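Local structure of putative xanthine dehydrogenase YAGS fad-binding subunit (Escherichia coli, 5G5G) at residues C[34-38]-C[236-240]; C[150-154]-C[336-340]; C[303-307]-C[319-323]. The protein probably oxidises aldehydes as the molybdenum-bearing subunit of a periplasmic oxidase, holding a pterin cytosine dinucleotide and a dioxothiomolybdenum centre. All blocks are in the same frame, centred on the assembly; numbering follows the deposited sequence.

The three contacts fall into two groups. Contact 1, at 236-240, reaches the cofactor region: Gly240 belongs to the pocket of the pterin cytosine dinucleotide. Contacts 2 and 3 lie on the other side of the chain's centre, with centres about 40 and 37 Å from that of contact 1. Their own centres are about 12 Å apart. The neighbouring strands 331-340 and 299-310 join them where Arg337 N probably bonds to Ser306 O at 2.8 Å. Loop-to-strand contacts add to this: Val150 O probably bonds to Trp307 NE1, also at 2.8 Å, and Leu336 packs on Val320. The side chain of Ala319, in contact 3, is about 14 Å from the bound dioxothiomolybdenum(VI) ion.

Contact 1 (C[34-38]-C[236-240]); sequences TARYA and PYIGG
Two tyrosines and an alanine interlock here, each using a different part of its side chain. The methyl of Ala35 sits squarely over one face of the Tyr237 ring, its CB 4.0 Å from the ring centroid and 10° off the normal, a nearly axial CH-pi contact. Tyr237 in turn offers its CB methylene to the face of the Tyr37 ring, 4.2 Å from the centroid and displaced toward the rim at CE2. With CG anti to the carbonyl carbon (chi1 -59°), the Tyr237 ring presents its face to the Ala35 methyl. Around the edge of the Tyr37 ring runs the backbone of 238-239: CE2 lies 3.5 Å from Gly239 N, an amide that bonds to Glu191. The two segments are loops, one from the a/b hammerhead region and one from the molybdopterin cofactor-binding region, and this interface seats them against each other. Gly239 is the centre of an inverse gamma turn, and the next residue, Gly240, touches the pterin cytosine dinucleotide. No direct hydrogen bond crosses the contact, and water does the bridging between backbones instead. One molecule lies 2.7 Å from Arg36 O and takes the amide of Tyr237 N at 3.0 Å; a second links Ala38 N to Tyr237 O, 2.8 Å from the latter. With an alanine at Tyr237 the ring is gone, and the Ala35 methyl and the Tyr473 ring would probably both lose their packing partner. The polar ends of both tyrosines are engaged beyond the segments: Tyr237 OH bonds to a glycerol, probably from the crystallisation liquor, and Tyr37 OH to the backbone of another protein chain of the assembly. Arg36 takes its guanidinium to Glu43, with which it forms a salt bridge.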
loop_
_atom_site.group_PDB
_atom_site.type_symbol
_atom_site.label_atom_id
_atom_site.label_comp_id
_atom_site.label_asym_id
_atom_site.label_seq_id
_atom_site.Cartn_x
_atom_site.Cartn_y
_atom_site.Cartn_z
ATOM N N THR C 34 7.380 -19.338 5.496
ATOM C CA THR C 34 8.446 -19.728 6.416
ATOM C C THR C 34 9.561 -18.720 6.592
ATOM O O THR C 34 10.416 -18.938 7.444
ATOM C CB THR C 34 8.974 -21.122 6.132
ATOM O OG1 THR C 34 9.398 -21.252 4.779
ATOM C CG2 THR C 34 7.889 -22.185 6.455
ATOM N N ALA C 35 9.535 -17.606 5.845
ATOM C CA ALA C 35 10.454 -16.508 6.099
ATOM C C ALA C 35 9.934 -15.803 7.357
ATOM O O ALA C 35 8.752 -15.435 7.375
ATOM C CB ALA C 35 10.420 -15.536 4.915
ATOM N N ARG C 36 10.793 -15.538 8.331
ATOM C CA ARG C 36 10.346 -14.809 9.545
ATOM C C ARG C 36 10.572 -13.324 9.434
ATOM O O ARG C 36 11.700 -12.852 9.238
ATOM C CB ARG C 36 11.050 -15.302 10.792
ATOM C CG ARG C 36 10.948 -16.782 11.119
ATOM C CD ARG C 36 9.569 -17.282 11.301
ATOM N NE ARG C 36 9.664 -18.714 11.652
ATOM C CZ ARG C 36 9.871 -19.205 12.872
ATOM N NH1 ARG C 36 9.792 -18.424 13.953
ATOM N NH2 ARG C 36 10.064 -20.536 13.026
ATOM N N TYR C 37 9.513 -12.599 9.722
ATOM C CA TYR C 37 9.527 -11.147 9.901
ATOM C C TYR C 37 9.574 -10.830 11.408
ATOM O O TYR C 37 9.429 -11.707 12.246
ATOM C CB TYR C 37 8.291 -10.563 9.178
ATOM C CG TYR C 37 8.299 -10.838 7.663
ATOM C CD1 TYR C 37 7.811 -12.027 7.160
ATOM C CD2 TYR C 37 8.794 -9.895 6.762
ATOM C CE1 TYR C 37 7.860 -12.347 5.827
ATOM C CE2 TYR C 37 8.848 -10.182 5.402
ATOM C CZ TYR C 37 8.352 -11.384 4.936
ATOM O OH TYR C 37 8.388 -11.742 3.582
ATOM N N ALA C 38 9.825 -9.561 11.725
ATOM C CA ALA C 38 10.167 -9.078 13.069
ATOM C C ALA C 38 9.241 -9.551 14.185
ATOM O O ALA C 38 9.708 -9.831 15.246
ATOM C CB ALA C 38 10.234 -7.575 13.075
ATOM N N PRO C 236 16.508 -9.937 8.715
ATOM C CA PRO C 236 16.830 -10.699 7.500
ATOM C C PRO C 236 15.752 -10.644 6.450
ATOM O O PRO C 236 16.037 -10.829 5.268
ATOM C CB PRO C 236 17.060 -12.146 8.037
ATOM C CG PRO C 236 16.176 -12.214 9.264
ATOM C CD PRO C 236 16.314 -10.840 9.882
ATOM N N TYR C 237 14.510 -10.417 6.872
ATOM C CA TYR C 237 13.347 -10.262 5.976
ATOM C C TYR C 237 12.519 -9.050 6.371
ATOM O O TYR C 237 12.157 -8.894 7.542
ATOM C CB TYR C 237 12.458 -11.523 5.935
ATOM C CG TYR C 237 13.228 -12.705 5.466
ATOM C CD1 TYR C 237 13.541 -12.850 4.134
ATOM C CD2 TYR C 237 13.741 -13.632 6.385
ATOM C CE1 TYR C 237 14.325 -13.909 3.696
ATOM C CE2 TYR C 237 14.538 -14.673 5.950
ATOM C CZ TYR C 237 14.820 -14.780 4.606
ATOM O OH TYR C 237 15.602 -15.811 4.201
ATOM N N ILE C 238 12.243 -8.188 5.395
ATOM C CA ILE C 238 11.551 -6.908 5.597
ATOM C C ILE C 238 10.408 -6.892 4.599
ATOM O O ILE C 238 10.632 -7.091 3.399
ATOM C CB ILE C 238 12.476 -5.733 5.325
ATOM C CG1 ILE C 238 13.548 -5.709 6.394
ATOM C CG2 ILE C 238 11.727 -4.386 5.292
ATOM C CD1 ILE C 238 14.921 -5.644 5.901
ATOM N N GLY C 239 9.197 -6.695 5.092
ATOM C CA GLY C 239 8.031 -6.687 4.299
ATOM C C GLY C 239 7.806 -5.325 3.674
ATOM O O GLY C 239 6.711 -4.743 3.796
ATOM N N GLY C 240 8.797 -4.858 2.900
ATOM C CA GLY C 240 8.687 -3.578 2.226
ATOM C C GLY C 240 9.068 -2.419 3.114
ATOM O O GLY C 240 8.933 -2.483 4.344
HETATM O O HOH W 1 13.085 -10.515 9.479
HETATM O O HOH W 2 10.764 -7.654 9.623
#

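Contact 2 (C[150-154]-C[336-340]); sequences VNQPP and LRLAT
Arg337 and Val150 bury the most surface in this contact, and the loop 150-154 curls round the arginine. The long side chain leaves the strand with CG beside the backbone N, bends at chi2 (-75°), and then carries its guanidinium against the loop, with Gln152 CA and Pro153 N over one face of the flat group. The aliphatic part is used as well: CD is 3.5 Å from Gln152 O, and CB packs 3.9 Å from Val150 CG1. The guanidinium is held at NH1, which donates to the carbonyl of its own neighbour, Leu336 O, at 2.8 Å. That oxygen lies close to the guanidinium plane, whereas the donor stands well above the carbonyl plane, 62° out of it. Asp159 completes the grip on NH1 with a salt bridge, which together with the covering loop would limit the freedom of the charged group to turn. Val150 lays its two methyls along the strand: CG1 faces the backbone of Leu338, while CG2 reaches Ala339, 3.9 Å from its CA. Pro154, the third large contributor, brings CG to 4.1 Å from Leu338 CB, the two side chains crossing at about a right angle. Next to it, Pro153 CA approaches Leu336 O at 3.3 Å in a CA-H...O contact. A water completes the joint, donating to Gln152 O at 2.7 Å and accepting from Leu338 N, so a strand amide is satisfied through solvent rather than by a loop carbonyl directly. The arrangement belongs to the border of a five-stranded mixed sheet: 150-154 runs beside strand 331-340, and the chain then continues into strand 160-162, an edge strand of that sheet, which pairs antiparallel with 331-340.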
loop_
_atom_site.group_PDB
_atom_site.type_symbol
_atom_site.label_atom_id
_atom_site.label_comp_id
_atom_site.label_asym_id
_atom_site.label_seq_id
_atom_site.Cartn_x
_atom_site.Cartn_y
_atom_site.Cartn_z
ATOM N N VAL C 150 7.640 32.292 2.665
ATOM C CA VAL C 150 8.986 31.734 2.489
ATOM C C VAL C 150 9.484 32.100 1.095
ATOM O O VAL C 150 9.061 31.519 0.094
ATOM C CB VAL C 150 9.008 30.198 2.686
ATOM C CG1 VAL C 150 10.445 29.689 2.628
ATOM C CG2 VAL C 150 8.372 29.825 4.011
ATOM N N ASN C 151 10.400 33.046 1.018
ATOM C CA ASN C 151 10.922 33.455 -0.286
ATOM C C ASN C 151 12.442 33.377 -0.363
ATOM O O ASN C 151 13.021 33.852 -1.317
ATOM C CB ASN C 151 10.391 34.834 -0.675
ATOM C CG ASN C 151 10.458 35.797 0.467
ATOM O OD1 ASN C 151 11.534 36.089 0.981
ATOM N ND2 ASN C 151 9.299 36.249 0.924
ATOM N N GLN C 152 13.083 32.752 0.615
ATOM C CA GLN C 152 14.538 32.583 0.655
ATOM C C GLN C 152 14.805 31.103 0.842
ATOM O O GLN C 152 13.986 30.428 1.495
ATOM C CB GLN C 152 15.121 33.291 1.885
ATOM C CG GLN C 152 14.693 34.739 2.082
ATOM C CD GLN C 152 15.372 35.599 1.081
ATOM O OE1 GLN C 152 16.590 35.748 1.154
ATOM N NE2 GLN C 152 14.616 36.162 0.117
ATOM N N PRO C 153 15.956 30.589 0.342
ATOM C CA PRO C 153 16.322 29.195 0.550
ATOM C C PRO C 153 16.862 28.903 1.933
ATOM O O PRO C 153 17.228 29.812 2.639
ATOM C CB PRO C 153 17.479 28.985 -0.446
ATOM C CG PRO C 153 18.077 30.306 -0.619
ATOM C CD PRO C 153 16.946 31.275 -0.515
ATOM N N PRO C 154 16.954 27.628 2.295
ATOM C CA PRO C 154 17.664 27.354 3.549
ATOM C C PRO C 154 19.128 27.825 3.461
ATOM O O PRO C 154 19.706 27.833 2.376
ATOM C CB PRO C 154 17.534 25.826 3.704
ATOM C CG PRO C 154 16.400 25.432 2.807
ATOM C CD PRO C 154 16.463 26.400 1.651
ATOM N N LEU C 336 15.152 25.806 -3.634
ATOM C CA LEU C 336 14.225 25.213 -2.675
ATOM C C LEU C 336 13.759 26.237 -1.667
ATOM O O LEU C 336 14.514 27.143 -1.270
ATOM C CB LEU C 336 14.853 24.010 -1.925
ATOM C CG LEU C 336 15.249 22.807 -2.765
ATOM C CD1 LEU C 336 15.946 21.769 -1.878
ATOM C CD2 LEU C 336 14.031 22.237 -3.488
ATOM N N ARG C 337 12.519 26.065 -1.214
ATOM C CA ARG C 337 11.935 26.904 -0.175
ATOM C C ARG C 337 11.306 25.969 0.859
ATOM O O ARG C 337 10.473 25.125 0.504
ATOM C CB ARG C 337 10.920 27.832 -0.785
ATOM C CG ARG C 337 11.467 28.711 -1.964
ATOM C CD ARG C 337 12.301 29.785 -1.447
ATOM N NE ARG C 337 12.798 30.620 -2.573
ATOM C CZ ARG C 337 13.920 30.409 -3.268
ATOM N NH1 ARG C 337 14.740 29.425 -2.943
ATOM N NH2 ARG C 337 14.278 31.294 -4.222
ATOM N N LEU C 338 11.701 26.136 2.119
ATOM C CA LEU C 338 11.294 25.210 3.168
ATOM C C LEU C 338 10.431 25.928 4.209
ATOM O O LEU C 338 10.937 26.778 4.954
ATOM C CB LEU C 338 12.558 24.594 3.807
ATOM C CG LEU C 338 12.257 23.559 4.895
ATOM C CD1 LEU C 338 11.409 22.402 4.437
ATOM C CD2 LEU C 338 13.597 23.109 5.437
ATOM N N ALA C 339 9.148 25.596 4.256
ATOM C CA ALA C 339 8.249 26.120 5.293
ATOM C C ALA C 339 8.350 25.259 6.532
ATOM O O ALA C 339 8.764 24.094 6.468
ATOM C CB ALA C 339 6.811 26.126 4.803
ATOM N N THR C 340 7.882 25.836 7.638
ATOM C CA THR C 340 7.683 25.074 8.866
ATOM C C THR C 340 6.230 24.625 8.975
ATOM O O THR C 340 5.332 25.451 9.004
ATOM C CB THR C 340 8.120 25.907 10.068
ATOM O OG1 THR C 340 9.514 26.139 9.899
ATOM C CG2 THR C 340 7.910 25.132 11.374
HETATM O O HOH W 3 13.776 28.083 2.746
#

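Contact 3 (C[303-307]-C[319-323]); sequences SHESW and AVQQS
His304 meets four of the five residues of 319-323 with atoms of a single imidazole. Its CG is trans to the backbone nitrogen (chi1 -169°), which carries the ring off the strand and into the 319-323 loop. There ND1 and Ser323 OG share a short hydrogen bond of 2.7 Å that is almost straight, 172°, with the hydroxyl near the ring plane. One ring face is covered by Val320, whose CG1 lies 3.9 Å from the centroid in a CH-pi contact and also reaches Ser306 CB. At another corner of the imidazole, CE1 comes within 3.2 Å of Ala319 O. Both segments belong to the molybdopterin cofactor-binding region. Strands 299-310 and 331-340 are parallel neighbours in one sheet, so the chain between them must cross over, and 319-323 lies on this crossover, packing on the side of the strand to which His304 and Ser306 point. Gln322 braces the turn. Its CG occupies the crowded position between backbone N and carbonyl carbon, and a further bend at chi2 (-76°) folds the amide back over its own segment. NE2 then makes two bonds, to Ala319 O at 2.9 Å and to Ser323 OG at 3.0 Å, and both acceptors lie close to its amide plane. The Ser323 hydroxyl therefore links imidazole and amide at once, making Gln322 a second-shell residue that positions the partner of His304. The ring is fixed further by a bond from NE2 to Gln287. At the other end of the contact, Ser306 OG packs 3.5 Å from Ala319 CB. Helix 354-372 also packs on this loop, Leu361 meeting both Gln322 and Ser323.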
loop_
_atom_site.group_PDB
_atom_site.type_symbol
_atom_site.label_atom_id
_atom_site.label_comp_id
_atom_site.label_asym_id
_atom_site.label_seq_id
_atom_site.Cartn_x
_atom_site.Cartn_y
_atom_site.Cartn_z
ATOM N N SER C 303 13.823 27.621 -15.110
ATOM C CA SER C 303 13.715 28.010 -13.719
ATOM C C SER C 303 12.773 27.012 -13.038
ATOM O O SER C 303 11.661 26.701 -13.548
ATOM C CB SER C 303 13.174 29.417 -13.557
ATOM O OG SER C 303 12.858 29.737 -12.174
ATOM N N HIS C 304 13.213 26.468 -11.900
ATOM C CA HIS C 304 12.361 25.535 -11.148
ATOM C C HIS C 304 12.521 25.883 -9.666
ATOM O O HIS C 304 13.641 25.851 -9.121
ATOM C CB HIS C 304 12.784 24.116 -11.428
ATOM C CG HIS C 304 11.847 23.062 -10.924
ATOM N ND1 HIS C 304 11.993 21.744 -11.287
ATOM C CD2 HIS C 304 10.785 23.114 -10.092
ATOM C CE1 HIS C 304 11.040 21.030 -10.713
ATOM N NE2 HIS C 304 10.308 21.834 -9.963
ATOM N N GLU C 305 11.424 26.294 -9.045
ATOM C CA GLU C 305 11.422 26.527 -7.586
ATOM C C GLU C 305 10.410 25.574 -6.971
ATOM O O GLU C 305 9.384 25.298 -7.571
ATOM C CB GLU C 305 11.110 27.968 -7.253
ATOM C CG GLU C 305 12.171 28.924 -7.744
ATOM C CD GLU C 305 11.966 30.352 -7.318
ATOM O OE1 GLU C 305 10.826 30.762 -7.043
ATOM O OE2 GLU C 305 12.984 31.081 -7.242
ATOM N N SER C 306 10.731 25.040 -5.810
ATOM C CA SER C 306 9.833 24.150 -5.092
ATOM C C SER C 306 9.731 24.496 -3.626
ATOM O O SER C 306 10.746 24.801 -2.969
ATOM C CB SER C 306 10.313 22.712 -5.243
ATOM O OG SER C 306 9.342 21.813 -4.710
ATOM N N TRP C 307 8.501 24.503 -3.148
ATOM C CA TRP C 307 8.182 24.692 -1.729
ATOM C C TRP C 307 7.725 23.352 -1.149
ATOM O O TRP C 307 6.941 22.634 -1.755
ATOM C CB TRP C 307 7.036 25.691 -1.588
ATOM C CG TRP C 307 7.419 27.109 -1.680
ATOM C CD1 TRP C 307 7.558 27.979 -0.661
ATOM C CD2 TRP C 307 7.650 27.861 -2.893
ATOM N NE1 TRP C 307 7.929 29.237 -1.161
ATOM C CE2 TRP C 307 7.959 29.174 -2.523
ATOM C CE3 TRP C 307 7.657 27.521 -4.252
ATOM C CZ2 TRP C 307 8.286 30.184 -3.492
ATOM C CZ3 TRP C 307 7.992 28.494 -5.202
ATOM C CH2 TRP C 307 8.306 29.788 -4.816
ATOM N N ALA C 319 12.992 18.636 -4.844
ATOM C CA ALA C 319 12.296 18.500 -6.114
ATOM C C ALA C 319 12.861 19.275 -7.326
ATOM O O ALA C 319 12.314 19.142 -8.396
ATOM C CB ALA C 319 10.827 18.844 -5.915
ATOM N N VAL C 320 13.948 20.012 -7.172
ATOM C CA VAL C 320 14.481 20.812 -8.290
ATOM C C VAL C 320 15.768 20.230 -8.810
ATOM O O VAL C 320 16.253 20.663 -9.836
ATOM C CB VAL C 320 14.657 22.285 -7.919
ATOM C CG1 VAL C 320 13.344 22.845 -7.403
ATOM C CG2 VAL C 320 15.742 22.471 -6.877
ATOM N N GLN C 321 16.345 19.253 -8.110
ATOM C CA GLN C 321 17.669 18.761 -8.519
ATOM C C GLN C 321 17.708 18.224 -9.926
ATOM O O GLN C 321 18.664 18.532 -10.655
ATOM C CB GLN C 321 18.263 17.696 -7.570
ATOM C CG GLN C 321 19.491 16.973 -8.197
ATOM C CD GLN C 321 20.112 15.901 -7.299
ATOM O OE1 GLN C 321 21.191 16.102 -6.719
ATOM N NE2 GLN C 321 19.432 14.757 -7.190
ATOM N N GLN C 322 16.720 17.432 -10.351
ATOM C CA GLN C 322 16.770 16.861 -11.684
ATOM C C GLN C 322 16.774 17.921 -12.747
ATOM O O GLN C 322 17.339 17.713 -13.833
ATOM C CB GLN C 322 15.620 15.906 -12.016
ATOM C CG GLN C 322 14.279 16.536 -12.311
ATOM C CD GLN C 322 13.591 17.020 -11.052
ATOM O OE1 GLN C 322 13.314 16.208 -10.164
ATOM N NE2 GLN C 322 13.262 18.305 -10.990
ATOM N N SER C 323 16.185 19.056 -12.437
ATOM C CA SER C 323 16.114 20.130 -13.417
ATOM C C SER C 323 17.472 20.777 -13.679
ATOM O O SER C 323 17.608 21.578 -14.640
ATOM C CB SER C 323 15.085 21.176 -12.979
ATOM O OG SER C 323 13.822 20.565 -12.883
#